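Local atomic coordinates of Afp1 (PDB entry 6RBN), a protein that probably builds the inner tube of the anti-feeding prophage, a contractile injection system, where it is seen in complex with the surrounding sheath in the extended state. Residues D41-R46 with F53-Q58; Q60-T65 with L139-V144; K92-S97 with W110-A115. All coordinates share one frame; numbering follows the deposited sequence.

Contact 1: D41-R46 with F53-Q58; sequences DTIEYR and FKMPGQ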
loop_
_atom_site.group_PDB
_atom_site.type_symbol
_atom_site.label_atom_id
_atom_site.label_comp_id
_atom_site.label_asym_id
_atom_site.label_seq_id
_atom_site.Cartn_x
_atom_site.Cartn_y
_atom_site.Cartn_z
ATOM N N ASP A 41 -13.173 14.138 56.907
ATOM C CA ASP A 41 -13.735 12.913 57.449
ATOM C C ASP A 41 -15.241 13.074 57.621
ATOM O O ASP A 41 -15.799 14.155 57.435
ATOM C CB ASP A 41 -13.070 12.557 58.774
ATOM C CG ASP A 41 -11.634 12.117 58.603
ATOM O OD1 ASP A 41 -11.308 11.541 57.546
ATOM O OD2 ASP A 41 -10.826 12.348 59.524
ATOM N N THR A 42 -15.907 11.984 57.983
ATOM C CA THR A 42 -17.359 11.974 58.088
ATOM C C THR A 42 -17.770 11.372 59.423
ATOM O O THR A 42 -17.337 10.269 59.770
ATOM C CB THR A 42 -17.986 11.196 56.931
ATOM O OG1 THR A 42 -17.570 11.775 55.691
ATOM C CG2 THR A 42 -19.497 11.254 57.004
ATOM N N ILE A 43 -18.597 12.101 60.167
ATOM C CA ILE A 43 -19.134 11.658 61.446
ATOM C C ILE A 43 -20.608 11.345 61.247
ATOM O O ILE A 43 -21.350 12.164 60.697
ATOM C CB ILE A 43 -18.937 12.727 62.534
ATOM C CG1 ILE A 43 -17.457 13.038 62.718
ATOM C CG2 ILE A 43 -19.517 12.269 63.852
ATOM C CD1 ILE A 43 -17.206 14.249 63.570
ATOM N N GLU A 44 -21.032 10.162 61.682
ATOM C CA GLU A 44 -22.400 9.712 61.494
ATOM C C GLU A 44 -23.018 9.327 62.828
ATOM O O GLU A 44 -22.319 8.927 63.763
ATOM C CB GLU A 44 -22.470 8.528 60.534
ATOM C CG GLU A 44 -22.080 8.876 59.119
ATOM C CD GLU A 44 -22.135 7.688 58.188
ATOM O OE1 GLU A 44 -22.367 6.559 58.669
ATOM O OE2 GLU A 44 -21.947 7.882 56.972
ATOM N N TYR A 45 -24.339 9.449 62.906
ATOM C CA TYR A 45 -25.073 9.104 64.114
ATOM C C TYR A 45 -26.476 8.651 63.746
ATOM O O TYR A 45 -27.210 9.378 63.073
ATOM C CB TYR A 45 -25.134 10.286 65.086
ATOM C CG TYR A 45 -25.918 9.997 66.344
ATOM C CD1 TYR A 45 -25.387 9.211 67.356
ATOM C CD2 TYR A 45 -27.197 10.505 66.514
ATOM C CE1 TYR A 45 -26.108 8.945 68.498
ATOM C CE2 TYR A 45 -27.922 10.241 67.646
ATOM C CZ TYR A 45 -27.374 9.462 68.634
ATOM O OH TYR A 45 -28.102 9.203 69.768
ATOM N N ARG A 46 -26.842 7.455 64.190
ATOM C CA ARG A 46 -28.170 6.907 63.968
ATOM C C ARG A 46 -28.807 6.550 65.297
ATOM O O ARG A 46 -28.139 6.041 66.199
ATOM C CB ARG A 46 -28.120 5.670 63.072
ATOM C CG ARG A 46 -27.898 6.001 61.627
ATOM C CD ARG A 46 -27.759 4.777 60.763
ATOM N NE ARG A 46 -26.465 4.135 60.920
ATOM C CZ ARG A 46 -26.101 3.044 60.260
ATOM N NH1 ARG A 46 -26.935 2.500 59.388
ATOM N NH2 ARG A 46 -24.906 2.511 60.449
ATOM N N PHE A 53 -27.820 11.262 61.084
ATOM C CA PHE A 53 -27.171 12.566 61.131
ATOM C C PHE A 53 -25.801 12.449 60.485
ATOM O O PHE A 53 -24.943 11.719 60.984
ATOM C CB PHE A 53 -27.044 13.072 62.565
ATOM C CG PHE A 53 -28.354 13.402 63.210
ATOM C CD1 PHE A 53 -28.991 14.594 62.932
ATOM C CD2 PHE A 53 -28.942 12.525 64.101
ATOM C CE1 PHE A 53 -30.190 14.907 63.525
ATOM C CE2 PHE A 53 -30.145 12.833 64.697
ATOM C CZ PHE A 53 -30.767 14.026 64.407
ATOM N N LYS A 54 -25.592 13.173 59.390
ATOM C CA LYS A 54 -24.335 13.135 58.656
ATOM C C LYS A 54 -23.665 14.495 58.753
ATOM O O LYS A 54 -24.297 15.522 58.498
ATOM C CB LYS A 54 -24.572 12.763 57.199
ATOM C CG LYS A 54 -25.291 11.458 57.063
ATOM C CD LYS A 54 -25.512 11.064 55.634
ATOM C CE LYS A 54 -26.313 9.799 55.586
ATOM N NZ LYS A 54 -27.689 10.043 56.079
ATOM N N MET A 55 -22.390 14.497 59.119
ATOM C CA MET A 55 -21.657 15.712 59.429
ATOM C C MET A 55 -20.267 15.623 58.828
ATOM O O MET A 55 -19.712 14.526 58.708
ATOM C CB MET A 55 -21.532 15.912 60.948
ATOM C CG MET A 55 -22.826 16.232 61.660
ATOM S SD MET A 55 -22.614 16.271 63.437
ATOM C CE MET A 55 -22.573 14.520 63.776
ATOM N N PRO A 56 -19.679 16.750 58.442
ATOM C CA PRO A 56 -18.257 16.741 58.095
ATOM C C PRO A 56 -17.396 16.663 59.343
ATOM O O PRO A 56 -17.658 17.325 60.349
ATOM C CB PRO A 56 -18.067 18.073 57.363
ATOM C CG PRO A 56 -19.139 18.940 57.882
ATOM C CD PRO A 56 -20.308 18.050 58.157
ATOM N N GLY A 57 -16.367 15.837 59.279
ATOM C CA GLY A 57 -15.419 15.694 60.365
ATOM C C GLY A 57 -14.342 16.750 60.314
ATOM O O GLY A 57 -14.558 17.873 59.853
ATOM N N GLN A 58 -13.162 16.388 60.792
ATOM C CA GLN A 58 -12.013 17.278 60.741
ATOM C C GLN A 58 -11.152 16.948 59.532
ATOM O O GLN A 58 -10.949 15.779 59.200
ATOM C CB GLN A 58 -11.209 17.204 62.039
ATOM C CG GLN A 58 -10.763 15.823 62.459
ATOM C CD GLN A 58 -10.065 15.841 63.796
ATOM O OE1 GLN A 58 -9.829 16.899 64.368
ATOM N NE2 GLN A 58 -9.747 14.666 64.311
#

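Contact 2: Q60-T65 with L139-V144; sequences QAPNIT and LMADRV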
loop_
_atom_site.group_PDB
_atom_site.type_symbol
_atom_site.label_atom_id
_atom_site.label_comp_id
_atom_site.label_asym_id
_atom_site.label_seq_id
_atom_site.Cartn_x
_atom_site.Cartn_y
_atom_site.Cartn_z
ATOM N N GLN A 60 -8.103 16.328 57.115
ATOM C CA GLN A 60 -6.793 15.744 57.339
ATOM C C GLN A 60 -5.736 16.393 56.456
ATOM O O GLN A 60 -6.021 17.230 55.601
ATOM C CB GLN A 60 -6.814 14.230 57.128
ATOM C CG GLN A 60 -7.154 13.753 55.740
ATOM C CD GLN A 60 -8.616 13.421 55.606
ATOM O OE1 GLN A 60 -9.436 13.877 56.392
ATOM N NE2 GLN A 60 -8.945 12.577 54.637
ATOM N N ALA A 61 -4.496 15.984 56.690
ATOM C CA ALA A 61 -3.351 16.665 56.116
ATOM C C ALA A 61 -3.194 16.318 54.639
ATOM O O ALA A 61 -3.457 15.182 54.236
ATOM C CB ALA A 61 -2.082 16.279 56.861
ATOM N N PRO A 62 -2.774 17.269 53.815
ATOM C CA PRO A 62 -2.471 16.957 52.419
ATOM C C PRO A 62 -1.077 16.374 52.259
ATOM O O PRO A 62 -0.139 16.724 52.975
ATOM C CB PRO A 62 -2.581 18.321 51.730
ATOM C CG PRO A 62 -2.269 19.288 52.793
ATOM C CD PRO A 62 -2.805 18.718 54.061
ATOM N N ASN A 63 -0.960 15.459 51.302
ATOM C CA ASN A 63 0.313 14.858 50.921
ATOM C C ASN A 63 0.597 15.259 49.482
ATOM O O ASN A 63 -0.112 14.839 48.564
ATOM C CB ASN A 63 0.278 13.341 51.081
ATOM C CG ASN A 63 0.153 12.918 52.525
ATOM O OD1 ASN A 63 -0.859 12.348 52.935
ATOM N ND2 ASN A 63 1.184 13.193 53.308
ATOM N N ILE A 64 1.636 16.062 49.290
ATOM C CA ILE A 64 1.880 16.770 48.041
ATOM C C ILE A 64 3.137 16.208 47.402
ATOM O O ILE A 64 4.167 16.065 48.065
ATOM C CB ILE A 64 1.999 18.279 48.300
ATOM C CG1 ILE A 64 0.677 18.785 48.859
ATOM C CG2 ILE A 64 2.373 19.032 47.042
ATOM C CD1 ILE A 64 0.765 20.126 49.455
ATOM N N THR A 65 3.051 15.886 46.114
ATOM C CA THR A 65 4.149 15.300 45.362
ATOM C C THR A 65 4.646 16.298 44.330
ATOM O O THR A 65 3.881 16.730 43.465
ATOM C CB THR A 65 3.704 14.009 44.677
ATOM O OG1 THR A 65 3.392 13.020 45.665
ATOM C CG2 THR A 65 4.781 13.499 43.748
ATOM N N LEU A 139 5.798 15.983 50.268
ATOM C CA LEU A 139 5.726 17.017 51.281
ATOM C C LEU A 139 4.537 16.751 52.185
ATOM O O LEU A 139 3.508 16.231 51.749
ATOM C CB LEU A 139 5.588 18.394 50.641
ATOM C CG LEU A 139 6.703 18.836 49.696
ATOM C CD1 LEU A 139 6.300 20.118 49.023
ATOM C CD2 LEU A 139 7.998 19.025 50.429
ATOM N N MET A 140 4.690 17.104 53.454
ATOM C CA MET A 140 3.613 17.048 54.428
ATOM C C MET A 140 3.207 18.468 54.779
ATOM O O MET A 140 4.047 19.274 55.184
ATOM C CB MET A 140 4.046 16.295 55.683
ATOM C CG MET A 140 2.973 16.179 56.752
ATOM S SD MET A 140 1.600 15.105 56.316
ATOM C CE MET A 140 2.378 13.507 56.519
ATOM N N ALA A 141 1.926 18.775 54.621
ATOM C CA ALA A 141 1.437 20.117 54.900
ATOM C C ALA A 141 0.269 20.067 55.865
ATOM O O ALA A 141 -0.029 19.009 56.422
ATOM C CB ALA A 141 1.028 20.812 53.609
ATOM N N ASP A 142 -0.406 21.194 56.066
ATOM C CA ASP A 142 -1.517 21.227 57.006
ATOM C C ASP A 142 -2.809 21.764 56.401
ATOM O O ASP A 142 -3.898 21.365 56.828
ATOM C CB ASP A 142 -1.120 22.030 58.241
ATOM C CG ASP A 142 -0.500 23.339 57.891
ATOM O OD1 ASP A 142 -0.277 23.559 56.689
ATOM O OD2 ASP A 142 -0.223 24.138 58.807
ATOM N N ARG A 143 -2.717 22.653 55.415
ATOM C CA ARG A 143 -3.912 23.066 54.694
ATOM C C ARG A 143 -3.543 23.460 53.273
ATOM O O ARG A 143 -2.394 23.777 52.971
ATOM C CB ARG A 143 -4.639 24.226 55.383
ATOM C CG ARG A 143 -3.904 25.531 55.331
ATOM C CD ARG A 143 -4.648 26.621 56.062
ATOM N NE ARG A 143 -3.951 27.898 55.951
ATOM C CZ ARG A 143 -3.002 28.305 56.787
ATOM N NH1 ARG A 143 -2.422 29.480 56.613
ATOM N NH2 ARG A 143 -2.645 27.541 57.809
ATOM N N VAL A 144 -4.549 23.413 52.401
ATOM C CA VAL A 144 -4.443 23.835 51.008
ATOM C C VAL A 144 -5.595 24.787 50.731
ATOM O O VAL A 144 -6.762 24.415 50.896
ATOM C CB VAL A 144 -4.489 22.645 50.032
ATOM C CG1 VAL A 144 -4.588 23.133 48.605
ATOM C CG2 VAL A 144 -3.264 21.775 50.188
#

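Contact 3: K92-S97 with W110-A115; sequences KDIMIS and WNVSNA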
loop_
_atom_site.group_PDB
_atom_site.type_symbol
_atom_site.label_atom_id
_atom_site.label_comp_id
_atom_site.label_asym_id
_atom_site.label_seq_id
_atom_site.Cartn_x
_atom_site.Cartn_y
_atom_site.Cartn_z
ATOM N N LYS A 92 8.293 25.463 54.800
ATOM C CA LYS A 92 8.121 26.455 53.756
ATOM C C LYS A 92 6.677 26.455 53.285
ATOM O O LYS A 92 5.951 25.473 53.453
ATOM C CB LYS A 92 9.045 26.182 52.569
ATOM C CG LYS A 92 10.514 26.402 52.848
ATOM C CD LYS A 92 11.335 26.070 51.628
ATOM C CE LYS A 92 12.781 26.480 51.796
ATOM N NZ LYS A 92 13.476 25.704 52.848
ATOM N N ASP A 93 6.268 27.569 52.690
ATOM C CA ASP A 93 4.947 27.700 52.092
ATOM C C ASP A 93 5.046 27.638 50.572
ATOM O O ASP A 93 5.849 28.350 49.964
ATOM C CB ASP A 93 4.270 28.992 52.550
ATOM C CG ASP A 93 5.181 30.194 52.478
ATOM O OD1 ASP A 93 6.387 30.016 52.213
ATOM O OD2 ASP A 93 4.692 31.323 52.696
ATOM N N ILE A 94 4.230 26.779 49.966
ATOM C CA ILE A 94 4.303 26.480 48.541
ATOM C C ILE A 94 3.147 27.177 47.842
ATOM O O ILE A 94 2.014 27.167 48.336
ATOM C CB ILE A 94 4.248 24.960 48.294
ATOM C CG1 ILE A 94 5.205 24.217 49.221
ATOM C CG2 ILE A 94 4.580 24.629 46.855
ATOM C CD1 ILE A 94 6.635 24.588 49.058
ATOM N N MET A 95 3.423 27.783 46.691
ATOM C CA MET A 95 2.383 28.334 45.836
ATOM C C MET A 95 2.525 27.734 44.449
ATOM O O MET A 95 3.586 27.841 43.834
ATOM C CB MET A 95 2.477 29.850 45.736
ATOM C CG MET A 95 1.302 30.468 45.017
ATOM S SD MET A 95 1.576 32.206 44.688
ATOM C CE MET A 95 1.663 32.807 46.355
ATOM N N ILE A 96 1.460 27.114 43.952
ATOM C CA ILE A 96 1.434 26.555 42.607
ATOM C C ILE A 96 0.372 27.317 41.828
ATOM O O ILE A 96 -0.822 27.202 42.121
ATOM C CB ILE A 96 1.153 25.050 42.609
ATOM C CG1 ILE A 96 2.263 24.317 43.354
ATOM C CG2 ILE A 96 1.057 24.532 41.199
ATOM C CD1 ILE A 96 1.976 22.869 43.600
ATOM N N SER A 97 0.804 28.087 40.836
ATOM C CA SER A 97 -0.049 29.036 40.136
ATOM C C SER A 97 -0.218 28.613 38.686
ATOM O O SER A 97 0.772 28.490 37.964
ATOM C CB SER A 97 0.562 30.437 40.179
ATOM O OG SER A 97 0.766 30.883 41.502
ATOM N N TRP A 110 -2.833 27.796 43.908
ATOM C CA TRP A 110 -3.054 26.930 45.060
ATOM C C TRP A 110 -1.998 27.241 46.106
ATOM O O TRP A 110 -0.801 27.165 45.820
ATOM C CB TRP A 110 -2.976 25.460 44.654
ATOM C CG TRP A 110 -4.185 24.928 43.975
ATOM C CD1 TRP A 110 -5.169 24.184 44.537
ATOM C CD2 TRP A 110 -4.564 25.129 42.611
ATOM N NE1 TRP A 110 -6.131 23.889 43.609
ATOM C CE2 TRP A 110 -5.784 24.461 42.416
ATOM C CE3 TRP A 110 -3.988 25.802 41.533
ATOM C CZ2 TRP A 110 -6.437 24.447 41.191
ATOM C CZ3 TRP A 110 -4.635 25.787 40.322
ATOM C CH2 TRP A 110 -5.849 25.115 40.157
ATOM N N ASN A 111 -2.436 27.584 47.311
ATOM C CA ASN A 111 -1.533 27.932 48.396
ATOM C C ASN A 111 -1.404 26.771 49.369
ATOM O O ASN A 111 -2.384 26.091 49.677
ATOM C CB ASN A 111 -2.021 29.173 49.136
ATOM C CG ASN A 111 -2.054 30.390 48.256
ATOM O OD1 ASN A 111 -3.113 30.951 47.994
ATOM N ND2 ASN A 111 -0.891 30.805 47.784
ATOM N N VAL A 112 -0.183 26.553 49.849
ATOM C CA VAL A 112 0.147 25.480 50.778
ATOM C C VAL A 112 0.854 26.112 51.968
ATOM O O VAL A 112 1.785 26.900 51.785
ATOM C CB VAL A 112 1.033 24.419 50.104
ATOM C CG1 VAL A 112 1.499 23.406 51.089
ATOM C CG2 VAL A 112 0.288 23.748 48.969
ATOM N N SER A 113 0.409 25.790 53.183
ATOM C CA SER A 113 0.751 26.625 54.330
ATOM C C SER A 113 2.117 26.293 54.927
ATOM O O SER A 113 3.017 27.138 54.940
ATOM C CB SER A 113 -0.336 26.511 55.391
ATOM O OG SER A 113 -0.017 27.284 56.532
ATOM N N ASN A 114 2.293 25.081 55.450
ATOM C CA ASN A 114 3.548 24.709 56.116
ATOM C C ASN A 114 3.979 23.347 55.591
ATOM O O ASN A 114 3.617 22.313 56.155
ATOM C CB ASN A 114 3.403 24.695 57.630
ATOM C CG ASN A 114 3.324 26.077 58.221
ATOM O OD1 ASN A 114 4.042 26.984 57.809
ATOM N ND2 ASN A 114 2.455 26.246 59.208
ATOM N N ALA A 115 4.770 23.350 54.529
ATOM C CA ALA A 115 5.225 22.121 53.905
ATOM C C ALA A 115 6.651 21.810 54.331
ATOM O O ALA A 115 7.481 22.709 54.459
ATOM C CB ALA A 115 5.139 22.222 52.384
#

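Contact 1: D41-R46 with F53-Q58
The strands carrying Asp41-Arg46 and Phe53-Gln58 form a beta hairpin, running antiparallel with their axes 4.8 Å apart at an angle of 162°. Backbone bonds go both ways between Ile43 and Met55 and again between Tyr45 and Phe53, and Gly57 N adds one to Asp41 O, approaching from above the carbonyl plane. One face of the hairpin carries Ile43, Tyr45, Phe53 and Met55. On it Met55 is the side chain to follow. Its CB sits 3.8 Å from Ile43 O, close to the bond that its own backbone N makes to that oxygen. CG points anti to the carbonyl carbon, and the chain runs on extended to SD (chi2 174°). There it bends, chi3 -77°, and the bend brings CE back over the neighbouring strand, 3.8 Å from Ile43 CG2. The two side chains cross obliquely, and the other branch of Ile43 leads elsewhere: CD1 lies 3.9 Å from the bare CA of Gly57. Toward the hairpin's far end Tyr45 and Phe53 run alongside each other with their tips in the same direction. Phe53 CD2 comes up to the edge of the tyrosine ring, in its plane, 3.6 Å from Tyr45 CD2. The other face holds Thr42, Glu44, Lys54 and Pro56. Here Glu44 OE2 and Lys54 NZ stay 6.2 Å apart, too far for a salt bridge, while the lysine makes a cation-pi contact with Trp52. Strands 38-46 and 52-56 make a two-stranded sheet of their own, projecting from the main sheet onto a second subunit: Lys91 of that subunit bonds to Lys54 O, and its Asn87 packs on Met55 and Pro56.

Contact 2: Q60-T65 with L139-V144
The Pro62 ring is the apolar centre, its CG 3.7 Å from Ala141 CB and also 3.7 Å from Val144 CG2. The setting is the curled antiparallel sheet of the phage-barrel fold, where strands 63-69 and 134-140 run side by side; after strand 134-140 the chain loops through 141-143 into strand 144-148. Val144 and the proline pass each other head to tail, with Val144 CG2 beside its own backbone N. Ile64 extends the patch more loosely, CD1 reaching 4.2 Å from Ala141 CB, and Val112 of strand 109-121 packs on both Ile64 and Ala141. Outward from this lie the backbone bonds. Ile64 N points almost straight (172°) at a lone pair of Leu139 O, Leu139 N returns a bond to Ile64 O, and Ala141 N to Pro62 O is weak. Across the sheet the other face carries Asn63 and Met140, side by side. Met140 bends at chi2 and chi3, and its SD lies 3.9 Å from Ala61 CB. Lys54 of a third subunit packs on Ala61. At the polar edge, Asp142 OD1 takes a bond from Asn114 N and a weak one from Arg143 N, 2.9 Å away.

Contact 3: K92-S97 with W110-A115
Strand 92-97 and strand 110-112 run antiparallel, 170° between their directions and 4.7 Å apart at closest approach. The bonds between Ile96 and Trp110 are well aligned, Ile96 N to Trp110 O lying in the carbonyl plane. Those between Lys92 and Ala115 are equally straight, with Lys92 N pointing at Ala115 O at 170°. In between, Ser113 and Asn114 together stand against the single Asp93, and there the chain turns a corner. Asp93 CB sits 3.3 Å from Ser113 O. On the face shared by Ile94, Val112 and Ala115, Ile94 CB meets Val112 CB at 3.7 Å, and Ile94 CG1, beside the backbone N, lies 3.7 Å from Ala115 CB. This is part of the curled antiparallel sheet of the T4 gp19-like tube fold, with strand 19-23 on the far side of 92-99: Leu23 packs on Lys92 and Ile94. Trp110 belongs to the same face. Its indole presents an edge to the strand, Trp110 CE3 lying 3.5 Å from Ile96 O in the ring plane, and Phe125 of a second subunit meets the indole edge-to-face. On the other face Met95, with CG anti to the backbone N, runs alongside Asn111. Asn111 ND2 lies 3.5 Å from Met95 CE and at the same distance from Met95 CG. Ala285 of Afp2 packs on both residues.

How the contacts relate
Contact 1 stands apart, its centre about 22 Å from that of contact 2 and about 29 Å from that of contact 3. Contacts 2 and 3, their centres about 9 Å apart, share the main sheet, in which strands 134-140 and 109-121 are neighbours, and they touch where the loop after strand 134-140 meets the corner at 113-114. Along the chain the hairpin of contact 1 comes first; then 60-65 opens contact 2, contact 3 is made entirely within the following sequence, and 139-144 closes contact 2. The arm and body join subunits: contact 1 lies on a second subunit, while Thr42 and Lys54 of a third subunit pack on contact 2, consistent with interlocked copies in a tube.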